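Phenol hydroxylase component phL (Pseudomonas stutzeri, PDB 3U52) is probably the auxiliary, non-catalytic subunit of a multicomponent bacterial monooxygenase that hydroxylates phenol. Local coordinates at residues Gly86-Met91 against Thr250-Asp255; Trp195-Lys200 against Leu297-Glu302; Tyr47-Asp52 against Pro60-Ile65; Leu214-Asn219 against Ala266-Val271; Arg121-Leu126 against Ser168-Met173. All coordinates share one frame; numbering follows the deposited sequence.

Contact 1: residues Gly86-Met91 against Thr250-Asp255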
# COMPACT_ATOMS: atom_id res chain seq x y z
N GLY D 86 -7.67 -6.68 10.23
CA GLY D 86 -7.23 -7.53 9.12
C GLY D 86 -7.74 -8.94 9.35
O GLY D 86 -8.29 -9.56 8.44
N ASN D 87 -7.56 -9.45 10.56
CA ASN D 87 -8.05 -10.79 10.89
C ASN D 87 -9.57 -10.85 10.81
O ASN D 87 -10.14 -11.76 10.17
CB ASN D 87 -7.54 -11.19 12.27
CG ASN D 87 -7.83 -12.60 12.59
OD1 ASN D 87 -8.97 -12.96 12.97
ND2 ASN D 87 -6.81 -13.45 12.42
N ARG D 88 -10.27 -9.89 11.40
CA ARG D 88 -11.72 -9.90 11.32
C ARG D 88 -12.30 -9.80 9.89
O ARG D 88 -13.36 -10.37 9.59
CB ARG D 88 -12.29 -8.80 12.20
CG ARG D 88 -11.97 -9.06 13.70
CD ARG D 88 -12.83 -10.22 14.23
NE ARG D 88 -12.47 -10.53 15.64
CZ ARG D 88 -11.51 -11.35 16.04
NH1 ARG D 88 -10.76 -11.99 15.17
NH2 ARG D 88 -11.29 -11.50 17.36
N ALA D 89 -11.68 -8.98 9.05
CA ALA D 89 -12.13 -8.81 7.65
C ALA D 89 -12.11 -10.13 6.92
O ALA D 89 -13.01 -10.39 6.14
CB ALA D 89 -11.23 -7.82 6.91
N LYS D 90 -11.07 -10.91 7.11
CA LYS D 90 -10.95 -12.27 6.55
C LYS D 90 -12.08 -13.18 7.04
O LYS D 90 -12.71 -13.89 6.24
CB LYS D 90 -9.62 -12.86 6.98
CG LYS D 90 -9.26 -14.23 6.39
CD LYS D 90 -7.92 -14.72 6.99
CE LYS D 90 -7.41 -16.03 6.33
NZ LYS D 90 -5.89 -16.12 6.29
N MET D 91 -12.33 -13.17 8.35
CA MET D 91 -13.42 -13.94 8.94
C MET D 91 -14.78 -13.56 8.42
O MET D 91 -15.60 -14.45 8.14
CB MET D 91 -13.44 -13.79 10.46
CG MET D 91 -12.33 -14.51 11.16
SD MET D 91 -12.22 -14.18 12.91
CE MET D 91 -13.72 -14.94 13.51
N THR D 250 -23.01 -20.23 12.28
CA THR D 250 -22.42 -20.02 13.59
C THR D 250 -20.95 -20.41 13.58
O THR D 250 -20.33 -20.55 14.64
CB THR D 250 -23.18 -20.84 14.66
OG1 THR D 250 -23.22 -22.19 14.23
CG2 THR D 250 -24.66 -20.33 14.79
N GLU D 251 -20.37 -20.60 12.39
CA GLU D 251 -18.98 -21.01 12.36
C GLU D 251 -18.12 -19.81 12.80
O GLU D 251 -17.09 -19.98 13.41
CB GLU D 251 -18.57 -21.54 10.96
CG GLU D 251 -17.15 -22.20 10.87
CD GLU D 251 -16.97 -23.55 11.63
OE1 GLU D 251 -17.95 -24.21 12.05
OE2 GLU D 251 -15.80 -23.96 11.78
N PHE D 252 -18.55 -18.61 12.48
CA PHE D 252 -17.85 -17.43 12.94
C PHE D 252 -17.61 -17.53 14.48
O PHE D 252 -16.51 -17.32 14.98
CB PHE D 252 -18.62 -16.16 12.55
CG PHE D 252 -17.92 -14.89 12.93
CD1 PHE D 252 -17.12 -14.21 11.98
CD2 PHE D 252 -18.05 -14.35 14.23
CE1 PHE D 252 -16.45 -13.00 12.32
CE2 PHE D 252 -17.38 -13.15 14.59
CZ PHE D 252 -16.55 -12.48 13.64
N MET D 253 -18.66 -17.91 15.22
CA MET D 253 -18.64 -17.96 16.69
C MET D 253 -17.70 -19.05 17.19
O MET D 253 -17.01 -18.85 18.21
CB MET D 253 -20.05 -18.24 17.25
CG MET D 253 -21.07 -17.12 17.13
SD MET D 253 -21.60 -16.70 15.47
CE MET D 253 -23.37 -16.52 15.78
N ARG D 254 -17.65 -20.20 16.53
CA ARG D 254 -16.67 -21.23 16.93
C ARG D 254 -15.20 -20.83 16.70
O ARG D 254 -14.34 -21.05 17.58
CB ARG D 254 -16.96 -22.61 16.31
CG ARG D 254 -18.15 -23.33 16.93
CD ARG D 254 -18.43 -24.71 16.24
NE ARG D 254 -18.89 -24.50 14.87
CZ ARG D 254 -20.15 -24.26 14.55
NH1 ARG D 254 -21.06 -24.24 15.52
NH2 ARG D 254 -20.51 -24.03 13.27
N ASP D 255 -14.91 -20.25 15.53
CA ASP D 255 -13.59 -19.73 15.25
C ASP D 255 -13.21 -18.60 16.24
O ASP D 255 -12.08 -18.57 16.75
CB ASP D 255 -13.53 -19.19 13.79
CG ASP D 255 -13.43 -20.33 12.73
OD1 ASP D 255 -13.18 -21.50 13.14
OD2 ASP D 255 -13.62 -20.07 11.50
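Met91 and Phe252 form the tight part of this contact, and the two side chains cross at about a right angle. The terminal methyl of Met91 sits over one face of the Phe252 ring, with CE 3.8 Å from the ring centroid and displaced toward the rim. The approach lies 19° off the ring normal, a CH-pi arrangement. Lower down the same side chain, Met91 CB reaches Phe252 CE1 at 3.6 Å, so the ring is touched by both ends of the methionine. The bend at chi3 (68°) is what turns the methyl onto the ring, while SD stands back at an oblique 5.1 Å from the centroid in a Met-aromatic contact. The setting is a roughly antiparallel helix pair, 81-105 against 251-274, within the ferritin-like helical bundle expected of this hydroxylase family; the short axes stay 11.9 Å apart and run at 147°, a gap that long side chains must span. Helix 147-175 also meets the aromatic ring, through Ile163 and Tyr166. Away from this pair the two segments touch only lightly. Arg88 merely grazes the ring, CD standing 4.4 Å from Phe252 CZ, while its guanidinium is engaged in salt bridges with Glu259 and Asp159. On the solvent side lies the exposed Asp255, whose CB comes within 4.3 Å of Met91 CE, an apolar brush.

Contact 2: residues Trp195-Lys200 against Leu297-Glu302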
# COMPACT_ATOMS: atom_id res chain seq x y z
N TRP D 195 -35.61 -18.23 30.04
CA TRP D 195 -34.56 -17.19 29.92
C TRP D 195 -34.34 -16.37 31.17
O TRP D 195 -33.38 -15.57 31.23
CB TRP D 195 -34.80 -16.25 28.72
CG TRP D 195 -34.54 -16.97 27.49
CD1 TRP D 195 -35.45 -17.57 26.68
CD2 TRP D 195 -33.24 -17.27 26.94
NE1 TRP D 195 -34.80 -18.21 25.62
CE2 TRP D 195 -33.45 -18.05 25.78
CE3 TRP D 195 -31.93 -16.95 27.32
CZ2 TRP D 195 -32.38 -18.54 24.99
CZ3 TRP D 195 -30.87 -17.42 26.55
CH2 TRP D 195 -31.11 -18.19 25.38
N GLN D 196 -35.23 -16.50 32.17
CA GLN D 196 -35.16 -15.54 33.29
C GLN D 196 -33.89 -15.65 34.14
O GLN D 196 -33.34 -14.63 34.52
CB GLN D 196 -36.46 -15.45 34.11
CG GLN D 196 -37.64 -15.00 33.26
CD GLN D 196 -37.27 -13.92 32.21
OE1 GLN D 196 -36.90 -12.80 32.54
NE2 GLN D 196 -37.40 -14.28 30.93
N PRO D 197 -33.42 -16.87 34.43
CA PRO D 197 -32.15 -16.94 35.17
C PRO D 197 -30.99 -16.28 34.39
O PRO D 197 -30.12 -15.62 34.98
CB PRO D 197 -31.91 -18.43 35.29
CG PRO D 197 -33.34 -19.03 35.32
CD PRO D 197 -34.02 -18.20 34.25
N MET D 198 -31.00 -16.43 33.07
CA MET D 198 -29.90 -15.80 32.28
C MET D 198 -30.04 -14.30 32.29
O MET D 198 -29.09 -13.57 32.52
CB MET D 198 -29.85 -16.35 30.88
CG MET D 198 -28.79 -15.63 29.99
SD MET D 198 -27.08 -16.06 30.45
CE MET D 198 -26.87 -17.58 29.54
N ARG D 199 -31.27 -13.82 32.07
CA ARG D 199 -31.48 -12.41 31.97
C ARG D 199 -31.15 -11.70 33.29
O ARG D 199 -30.53 -10.63 33.28
CB ARG D 199 -32.92 -12.19 31.58
CG ARG D 199 -33.17 -10.87 31.09
CD ARG D 199 -34.64 -10.77 30.74
NE ARG D 199 -34.86 -9.50 31.29
CZ ARG D 199 -35.93 -9.05 31.87
NH1 ARG D 199 -37.07 -9.74 31.98
NH2 ARG D 199 -35.78 -7.85 32.32
N LYS D 200 -31.56 -12.31 34.41
CA LYS D 200 -31.20 -11.82 35.74
C LYS D 200 -29.68 -11.81 35.96
O LYS D 200 -29.14 -10.85 36.52
CB LYS D 200 -31.87 -12.67 36.87
CG LYS D 200 -31.40 -12.19 38.30
CD LYS D 200 -32.15 -12.89 39.44
CE LYS D 200 -31.54 -12.63 40.81
NZ LYS D 200 -31.21 -11.18 41.05
N LEU D 297 -27.45 -21.25 32.66
CA LEU D 297 -27.42 -22.10 31.50
C LEU D 297 -28.30 -23.34 31.63
O LEU D 297 -28.65 -23.93 30.64
CB LEU D 297 -25.99 -22.52 31.21
CG LEU D 297 -25.12 -21.33 30.78
CD1 LEU D 297 -23.70 -21.70 30.85
CD2 LEU D 297 -25.53 -20.80 29.33
N LYS D 298 -28.62 -23.74 32.86
CA LYS D 298 -29.36 -24.99 33.10
C LYS D 298 -30.71 -25.09 32.34
O LYS D 298 -30.95 -26.08 31.64
CB LYS D 298 -29.48 -25.23 34.62
CG LYS D 298 -30.10 -26.55 35.12
CD LYS D 298 -29.52 -26.83 36.56
CE LYS D 298 -30.59 -27.05 37.63
NZ LYS D 298 -31.39 -28.31 37.37
N PRO D 299 -31.59 -24.07 32.44
CA PRO D 299 -32.84 -24.23 31.66
C PRO D 299 -32.66 -24.33 30.13
O PRO D 299 -33.49 -24.96 29.43
CB PRO D 299 -33.66 -22.98 32.00
CG PRO D 299 -32.88 -22.19 32.94
CD PRO D 299 -31.55 -22.82 33.21
N LEU D 300 -31.60 -23.71 29.60
CA LEU D 300 -31.28 -23.85 28.19
C LEU D 300 -30.82 -25.27 27.86
O LEU D 300 -31.22 -25.84 26.86
CB LEU D 300 -30.23 -22.81 27.77
CG LEU D 300 -29.78 -22.75 26.29
CD1 LEU D 300 -30.95 -22.27 25.37
CD2 LEU D 300 -28.56 -21.85 26.13
N ALA D 301 -29.92 -25.82 28.67
CA ALA D 301 -29.46 -27.18 28.41
C ALA D 301 -30.66 -28.13 28.50
O ALA D 301 -30.84 -28.96 27.62
CB ALA D 301 -28.34 -27.61 29.37
N GLU D 302 -31.53 -27.93 29.50
CA GLU D 302 -32.66 -28.83 29.74
C GLU D 302 -33.66 -28.83 28.59
O GLU D 302 -34.32 -29.83 28.32
CB GLU D 302 -33.37 -28.47 31.06
CG GLU D 302 -32.61 -28.94 32.31
CD GLU D 302 -33.20 -28.45 33.65
OE1 GLU D 302 -32.79 -29.04 34.69
OE2 GLU D 302 -34.03 -27.49 33.71
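Trp195 and Leu300 meet where the start of helix 196-205 leans on the end of helix 276-302. From its CB, the tryptophan side chain sets off away from 297-302, yet with CG anti to the carbonyl carbon (chi1 -72°) the indole swings back. Its pyrrole edge is fixed first: NE1 gives its hydrogen to the carbonyl oxygen of Arg121, which satisfies this buried nitrogen. Farther out, the six-membered ring touches the leucine, CZ2 lying 4.0 Å and CH2 4.1 Å from Leu300 CD1. The methyl approaches obliquely. This is helix-to-helix packing in an all-helical bundle, and it is entirely apolar between the two segments. Two prolines meet on its partly exposed side: Pro197 CG and Pro299 CG are 4.0 Å apart as the rings slide past each other in opposite directions. Pro299 falls where helix 276-302 is kinked, since residues 299 and 300 lack backbone bonds to the preceding turn. In the buried part, Met198 is folded at chi2 and chi3 so that its methyl is turned to Leu297, and CE presses on CD2 at 3.5 Å, tighter than usual for two carbons. Leu297 also packs on Met225 and Leu229 of helix 211-240, while Trp189 of helix 180-191 lies against Met198.

Contact 3: residues Tyr47-Asp52 against Pro60-Ile65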
# COMPACT_ATOMS: atom_id res chain seq x y z
N TYR D 47 -7.62 16.88 37.56
CA TYR D 47 -8.92 16.98 38.23
C TYR D 47 -9.51 15.61 38.57
O TYR D 47 -9.45 14.66 37.76
CB TYR D 47 -9.98 17.71 37.40
CG TYR D 47 -9.47 18.82 36.53
CD1 TYR D 47 -9.22 18.60 35.17
CD2 TYR D 47 -9.18 20.09 37.06
CE1 TYR D 47 -8.75 19.57 34.38
CE2 TYR D 47 -8.67 21.06 36.30
CZ TYR D 47 -8.47 20.80 34.93
OH TYR D 47 -7.97 21.77 34.11
N ARG D 48 -10.15 15.54 39.75
CA ARG D 48 -10.81 14.30 40.18
C ARG D 48 -12.10 14.12 39.41
O ARG D 48 -12.80 15.06 39.17
CB ARG D 48 -11.11 14.35 41.68
CG ARG D 48 -9.85 14.28 42.56
CD ARG D 48 -9.33 12.87 42.72
NE ARG D 48 -10.22 12.11 43.58
CZ ARG D 48 -10.01 11.93 44.87
NH1 ARG D 48 -10.88 11.23 45.60
NH2 ARG D 48 -8.93 12.47 45.43
N PRO D 49 -12.44 12.89 39.06
CA PRO D 49 -13.69 12.65 38.33
C PRO D 49 -14.94 13.16 39.08
O PRO D 49 -15.06 12.95 40.26
CB PRO D 49 -13.77 11.12 38.17
CG PRO D 49 -12.42 10.56 38.61
CD PRO D 49 -11.71 11.66 39.42
N GLN D 50 -15.86 13.81 38.37
CA GLN D 50 -17.17 14.20 38.97
C GLN D 50 -18.07 12.99 39.21
O GLN D 50 -19.11 13.08 39.89
CB GLN D 50 -17.85 15.26 38.07
CG GLN D 50 -17.00 16.54 38.03
CD GLN D 50 -17.32 17.50 36.92
OE1 GLN D 50 -18.46 17.93 36.71
NE2 GLN D 50 -16.28 17.89 36.20
N TRP D 51 -17.69 11.85 38.67
CA TRP D 51 -18.56 10.65 38.63
C TRP D 51 -18.03 9.49 39.51
O TRP D 51 -18.60 8.42 39.51
CB TRP D 51 -18.83 10.20 37.16
CG TRP D 51 -17.58 10.32 36.28
CD1 TRP D 51 -17.25 11.36 35.48
CD2 TRP D 51 -16.49 9.41 36.23
NE1 TRP D 51 -16.01 11.16 34.93
CE2 TRP D 51 -15.52 9.96 35.36
CE3 TRP D 51 -16.22 8.18 36.83
CZ2 TRP D 51 -14.30 9.32 35.06
CZ3 TRP D 51 -14.98 7.54 36.56
CH2 TRP D 51 -14.05 8.12 35.68
N ASP D 52 -16.96 9.71 40.27
CA ASP D 52 -16.35 8.68 41.14
C ASP D 52 -15.70 9.35 42.36
O ASP D 52 -14.79 10.14 42.19
CB ASP D 52 -15.24 7.95 40.38
CG ASP D 52 -14.75 6.69 41.06
OD1 ASP D 52 -14.89 6.52 42.30
OD2 ASP D 52 -14.19 5.84 40.34
N PRO D 60 -5.27 2.30 38.88
CA PRO D 60 -5.24 0.79 38.94
C PRO D 60 -6.00 0.17 40.12
O PRO D 60 -6.26 -1.04 40.11
CB PRO D 60 -3.74 0.46 39.00
CG PRO D 60 -3.10 1.70 39.57
CD PRO D 60 -3.92 2.88 39.05
N THR D 61 -6.36 0.99 41.09
CA THR D 61 -7.16 0.56 42.23
C THR D 61 -8.64 0.40 41.94
O THR D 61 -9.37 0.03 42.85
CB THR D 61 -6.87 1.43 43.54
OG1 THR D 61 -7.34 2.79 43.39
CG2 THR D 61 -5.36 1.47 43.84
N ARG D 62 -9.08 0.61 40.69
CA ARG D 62 -10.48 0.28 40.29
C ARG D 62 -10.75 -1.21 40.38
O ARG D 62 -11.90 -1.63 40.38
CB ARG D 62 -10.88 0.78 38.89
CG ARG D 62 -11.13 2.26 38.86
CD ARG D 62 -11.88 2.82 37.59
NE ARG D 62 -12.31 4.15 37.98
CZ ARG D 62 -11.59 5.24 37.84
NH1 ARG D 62 -12.09 6.39 38.28
NH2 ARG D 62 -10.40 5.20 37.21
N THR D 63 -9.67 -1.99 40.44
CA THR D 63 -9.75 -3.40 40.77
C THR D 63 -9.00 -3.72 42.07
O THR D 63 -8.02 -3.06 42.39
CB THR D 63 -9.25 -4.30 39.61
OG1 THR D 63 -9.48 -5.67 39.94
CG2 THR D 63 -7.82 -4.10 39.33
N ALA D 64 -9.48 -4.71 42.79
CA ALA D 64 -8.80 -5.20 44.02
C ALA D 64 -7.58 -6.05 43.69
O ALA D 64 -6.67 -6.20 44.51
CB ALA D 64 -9.79 -5.94 44.93
N ILE D 65 -7.56 -6.64 42.49
CA ILE D 65 -6.39 -7.35 41.99
C ILE D 65 -5.19 -6.42 41.97
O ILE D 65 -5.33 -5.25 41.68
CB ILE D 65 -6.65 -7.91 40.58
CG1 ILE D 65 -7.74 -9.00 40.62
CG2 ILE D 65 -5.38 -8.48 40.00
CD1 ILE D 65 -7.31 -10.31 41.32
O HOH W 1 -15.11 4.09 38.42
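Pro49 brings its CG to 4.2 Å from Arg62 NH1, the first touch in a salt-bridged loop on the long connection between helices 31-36 and 81-105. Trp51 follows. Its six-membered ring lies near the same nitrogen, CZ3 being 3.6 Å from Arg62 NH1, but the approach is oblique, with ring and guanidinium planes 37° apart. Pro49 CB rests on one face of this indole, whose NE1 bonds to the backbone of a chain of another protein. Asp52 makes the salt bridge: OD2 accepts from Arg62 NH1 at 3.0 Å, the donor standing above the carboxylate plane and the oxygen near the guanidinium edge but tilted out of its plane, while NE adds a weak bond at 3.5 Å. Arg62 NH2 is held separately by the carbonyl oxygen of Thr56. With a methionine at Arg62, Asp52 OD2 would probably be left without its charged mate and the carbonyl of Thr56 without this donor. One water closes the bridge, donating to Asp52 OD2 and accepting from Arg62 NE, each at 2.8 Å.

Contact 4: residues Leu214-Asn219 against Ala266-Val271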
# COMPACT_ATOMS: atom_id res chain seq x y z
N LEU D 214 -15.36 -8.34 36.82
CA LEU D 214 -16.18 -8.33 35.62
C LEU D 214 -15.59 -9.12 34.44
O LEU D 214 -16.32 -9.90 33.81
CB LEU D 214 -16.51 -6.90 35.17
CG LEU D 214 -17.64 -6.74 34.17
CD1 LEU D 214 -18.92 -7.46 34.53
CD2 LEU D 214 -17.88 -5.27 33.95
N THR D 215 -14.31 -8.93 34.13
CA THR D 215 -13.73 -9.70 33.00
C THR D 215 -13.76 -11.22 33.25
O THR D 215 -14.07 -12.02 32.35
CB THR D 215 -12.33 -9.19 32.55
OG1 THR D 215 -12.05 -9.70 31.25
CG2 THR D 215 -11.22 -9.67 33.44
N LEU D 216 -13.43 -11.61 34.48
CA LEU D 216 -13.48 -12.99 34.94
C LEU D 216 -14.86 -13.59 34.75
O LEU D 216 -14.99 -14.68 34.20
CB LEU D 216 -13.11 -13.06 36.44
CG LEU D 216 -13.31 -14.40 37.20
CD1 LEU D 216 -12.40 -15.46 36.64
CD2 LEU D 216 -12.97 -14.19 38.63
N VAL D 217 -15.89 -12.91 35.22
CA VAL D 217 -17.26 -13.44 35.17
C VAL D 217 -17.76 -13.54 33.74
O VAL D 217 -18.28 -14.59 33.31
CB VAL D 217 -18.23 -12.55 35.98
CG1 VAL D 217 -19.66 -13.07 35.85
CG2 VAL D 217 -17.79 -12.51 37.45
N GLN D 218 -17.63 -12.43 33.02
CA GLN D 218 -18.03 -12.35 31.62
C GLN D 218 -17.17 -13.21 30.66
O GLN D 218 -17.68 -14.07 29.92
CB GLN D 218 -18.00 -10.89 31.13
CG GLN D 218 -18.47 -10.73 29.66
CD GLN D 218 -19.96 -11.15 29.49
OE1 GLN D 218 -20.82 -10.37 29.79
NE2 GLN D 218 -20.23 -12.35 28.97
N ASN D 219 -15.87 -12.96 30.66
CA ASN D 219 -14.99 -13.47 29.62
C ASN D 219 -14.45 -14.87 29.88
O ASN D 219 -14.01 -15.51 28.93
CB ASN D 219 -13.86 -12.45 29.30
CG ASN D 219 -14.40 -11.11 28.74
OD1 ASN D 219 -14.02 -10.03 29.20
ND2 ASN D 219 -15.32 -11.18 27.78
N ALA D 266 -3.97 -16.42 28.65
CA ALA D 266 -2.73 -15.69 28.98
C ALA D 266 -2.95 -14.62 30.09
O ALA D 266 -2.09 -14.45 30.97
CB ALA D 266 -2.12 -15.06 27.77
N MET D 267 -4.09 -13.92 30.06
CA MET D 267 -4.39 -12.94 31.09
C MET D 267 -4.62 -13.61 32.47
O MET D 267 -4.05 -13.15 33.47
CB MET D 267 -5.62 -12.12 30.72
CG MET D 267 -6.07 -11.12 31.83
SD MET D 267 -7.49 -10.16 31.22
CE MET D 267 -8.80 -11.39 31.34
N MET D 268 -5.44 -14.65 32.53
CA MET D 268 -5.58 -15.45 33.76
C MET D 268 -4.25 -16.01 34.29
O MET D 268 -4.00 -15.92 35.47
CB MET D 268 -6.60 -16.57 33.59
CG MET D 268 -8.06 -16.10 33.60
SD MET D 268 -8.55 -15.16 35.08
CE MET D 268 -8.64 -16.51 36.27
N LYS D 269 -3.40 -16.58 33.44
CA LYS D 269 -2.10 -17.10 33.89
C LYS D 269 -1.23 -16.06 34.58
O LYS D 269 -0.58 -16.37 35.58
CB LYS D 269 -1.28 -17.70 32.76
CG LYS D 269 -1.72 -19.10 32.33
CD LYS D 269 -0.60 -19.80 31.53
CE LYS D 269 -0.01 -20.98 32.30
NZ LYS D 269 -1.03 -22.08 32.44
N ALA D 270 -1.20 -14.84 34.04
CA ALA D 270 -0.35 -13.78 34.57
C ALA D 270 -0.90 -13.19 35.86
O ALA D 270 -0.14 -12.90 36.78
CB ALA D 270 -0.12 -12.69 33.52
N VAL D 271 -2.24 -13.05 35.94
CA VAL D 271 -2.89 -12.49 37.15
C VAL D 271 -2.88 -13.50 38.34
O VAL D 271 -2.49 -13.17 39.45
CB VAL D 271 -4.31 -11.97 36.81
CG1 VAL D 271 -4.99 -11.40 38.02
CG2 VAL D 271 -4.22 -10.87 35.77
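Leu216 and Met268 mark the nearest backbones, their CA atoms 8.4 Å apart, in a helix-helix contact between 211-240 and 251-274 within the all-helical bundle. The first segment contains a wider, pi-type turn at 216-219, whereas 266-271 is regular helix. At this spacing the methionines do the reaching. Met267, extended up to a bend at chi3 (75°), comes tip to tip with Thr215, its CE 3.6 Å from CG2 and 3.7 Å from OG1. Met268 is bent twice, at chi2 (-56°) and chi3 (-74°), and crosses Leu216 at about a right angle, with CE 3.9 Å from CD1. Phe324 and Leu282 also pack on Met268. The hydroxyl of Thr215 has polar work besides: OG1 is hydrogen-bonded to His153 NE2 as well as to Asn219. Replacing Thr215 by a valine would probably leave His153 NE2 without this partner and Asn219 OD1 with Asn137 but no hydroxyl. OG1 donates to Asn219 OD1 at 2.9 Å, in the carbonyl plane and on a lone pair, and that oxygen also meets Asn137 ND2.

Contact 5: residues Arg121-Leu126 against Ser168-Met173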
# COMPACT_ATOMS: atom_id res chain seq x y z
N ARG D 121 -36.28 -19.35 19.97
CA ARG D 121 -36.41 -19.56 21.41
C ARG D 121 -35.10 -20.00 22.06
O ARG D 121 -34.83 -19.61 23.21
CB ARG D 121 -37.55 -20.56 21.73
CG ARG D 121 -37.69 -20.88 23.22
CD ARG D 121 -38.96 -21.70 23.52
NE ARG D 121 -39.20 -21.79 24.96
CZ ARG D 121 -38.95 -22.85 25.73
NH1 ARG D 121 -38.48 -23.99 25.20
NH2 ARG D 121 -39.22 -22.78 27.03
N LEU D 122 -34.31 -20.80 21.36
CA LEU D 122 -33.11 -21.37 21.98
C LEU D 122 -31.82 -20.63 21.60
O LEU D 122 -30.90 -20.56 22.41
CB LEU D 122 -32.99 -22.85 21.63
CG LEU D 122 -34.20 -23.67 22.09
CD1 LEU D 122 -34.05 -25.11 21.61
CD2 LEU D 122 -34.33 -23.59 23.61
N LEU D 123 -31.78 -20.09 20.39
CA LEU D 123 -30.55 -19.50 19.79
C LEU D 123 -30.60 -17.98 19.71
O LEU D 123 -29.73 -17.29 20.25
CB LEU D 123 -30.29 -20.10 18.39
CG LEU D 123 -28.97 -19.62 17.73
CD1 LEU D 123 -27.79 -20.05 18.60
CD2 LEU D 123 -28.84 -20.18 16.34
N VAL D 124 -31.61 -17.43 19.06
CA VAL D 124 -31.61 -16.00 18.80
C VAL D 124 -31.53 -15.11 20.07
O VAL D 124 -30.85 -14.08 20.01
CB VAL D 124 -32.73 -15.58 17.77
CG1 VAL D 124 -32.81 -14.09 17.62
CG2 VAL D 124 -32.44 -16.26 16.39
N PRO D 125 -32.20 -15.48 21.20
CA PRO D 125 -32.12 -14.54 22.34
C PRO D 125 -30.71 -14.37 22.96
O PRO D 125 -30.48 -13.41 23.69
CB PRO D 125 -33.15 -15.08 23.36
CG PRO D 125 -34.11 -15.96 22.51
CD PRO D 125 -33.14 -16.58 21.47
N LEU D 126 -29.78 -15.25 22.62
CA LEU D 126 -28.38 -15.03 22.92
C LEU D 126 -27.82 -13.69 22.41
O LEU D 126 -26.82 -13.25 22.94
CB LEU D 126 -27.52 -16.18 22.37
CG LEU D 126 -27.77 -17.60 22.91
CD1 LEU D 126 -26.75 -18.58 22.30
CD2 LEU D 126 -27.62 -17.58 24.41
N SER D 168 -28.97 -11.90 15.26
CA SER D 168 -30.05 -11.09 14.71
C SER D 168 -30.44 -11.42 13.26
O SER D 168 -31.63 -11.51 12.90
CB SER D 168 -29.69 -9.63 14.80
OG SER D 168 -29.47 -9.29 16.15
N ARG D 169 -29.43 -11.54 12.39
CA ARG D 169 -29.68 -11.79 10.99
C ARG D 169 -30.27 -13.15 10.70
O ARG D 169 -31.00 -13.32 9.73
CB ARG D 169 -28.39 -11.63 10.20
CG ARG D 169 -28.06 -10.16 9.98
CD ARG D 169 -27.47 -10.08 8.61
NE ARG D 169 -26.08 -9.81 8.75
CZ ARG D 169 -25.14 -10.10 7.87
NH1 ARG D 169 -25.38 -10.78 6.74
NH2 ARG D 169 -23.91 -9.73 8.18
N ILE D 170 -29.96 -14.12 11.52
CA ILE D 170 -30.61 -15.42 11.40
C ILE D 170 -32.13 -15.22 11.55
O ILE D 170 -32.92 -15.76 10.77
CB ILE D 170 -30.11 -16.36 12.50
CG1 ILE D 170 -28.65 -16.75 12.22
CG2 ILE D 170 -31.05 -17.56 12.63
CD1 ILE D 170 -28.07 -17.72 13.20
N ALA D 171 -32.53 -14.42 12.54
CA ALA D 171 -33.95 -14.17 12.74
C ALA D 171 -34.53 -13.42 11.57
O ALA D 171 -35.65 -13.74 11.13
CB ALA D 171 -34.18 -13.43 14.01
N LEU D 172 -33.78 -12.44 11.05
CA LEU D 172 -34.21 -11.68 9.89
C LEU D 172 -34.33 -12.56 8.65
O LEU D 172 -35.18 -12.31 7.78
CB LEU D 172 -33.26 -10.51 9.61
CG LEU D 172 -33.46 -9.37 10.61
CD1 LEU D 172 -32.46 -8.23 10.38
CD2 LEU D 172 -34.92 -8.82 10.59
N MET D 173 -33.49 -13.58 8.57
CA MET D 173 -33.58 -14.52 7.49
C MET D 173 -34.89 -15.27 7.63
O MET D 173 -35.60 -15.42 6.66
CB MET D 173 -32.40 -15.51 7.53
CG MET D 173 -32.16 -16.09 6.18
SD MET D 173 -30.76 -17.19 6.12
CE MET D 173 -29.44 -16.11 6.66
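Val124 is turned (chi1 174°) with CG1 anti to the backbone nitrogen and CG2 anti to the carbonyl carbon, which presents both methyls to segment 168-173. Ala171 CB lies against the fork, 3.9 Å from CG1 and 4.1 Å from CG2. Ile170, with CG1 anti to its own carbonyl carbon (chi1 -70°), offers two branches: CG2 comes within 4.2 Å of Val124 CG2, and CD1 extends to meet Leu123 CD2 at 4.1 Å, the leucine and isoleucine side chains crossing at about a right angle. The leucine and valine sit at the first two positions of a type I beta turn, Leu123 to Leu126, closed by the bond from Leu126 N to Leu123 O at 3.1 Å. This turn joins helices 113-122 and 126-143, so the contact lays an interhelical corner against the long helix 147-175 of the bundle. Neighbouring helices close round it: Phe99 of 81-105 reaches Ile170, Leu182 of 180-191 meets Ala171, and Val230 of 211-240 packs on Leu123.

Overall arrangement
Along the chain contact 3 closes first; contact 1 then opens, contact 5 is nested inside its loop, and contact 4 lies within the loop closed by contact 2, while contact 1 crosses both 2 and 4. Helix 251-274 serves contacts 1 and 4, whose centres are 22 Å apart. Contacts 2 and 5, with centres 16 Å apart, touch directly through Trp195, whose ring packs on Leu126. Contacts 3 and 4 join where Ile65 CG2 meets Val271 CG1 at 3.5 Å. Contact 3, beside other protein chains, lies opposite contacts 1 and 5 across the chain's centre. The crossing of contact 1 with contacts 2 and 4 ties helices far apart in sequence into one bundle, with contact 3 as a local loop at its edge.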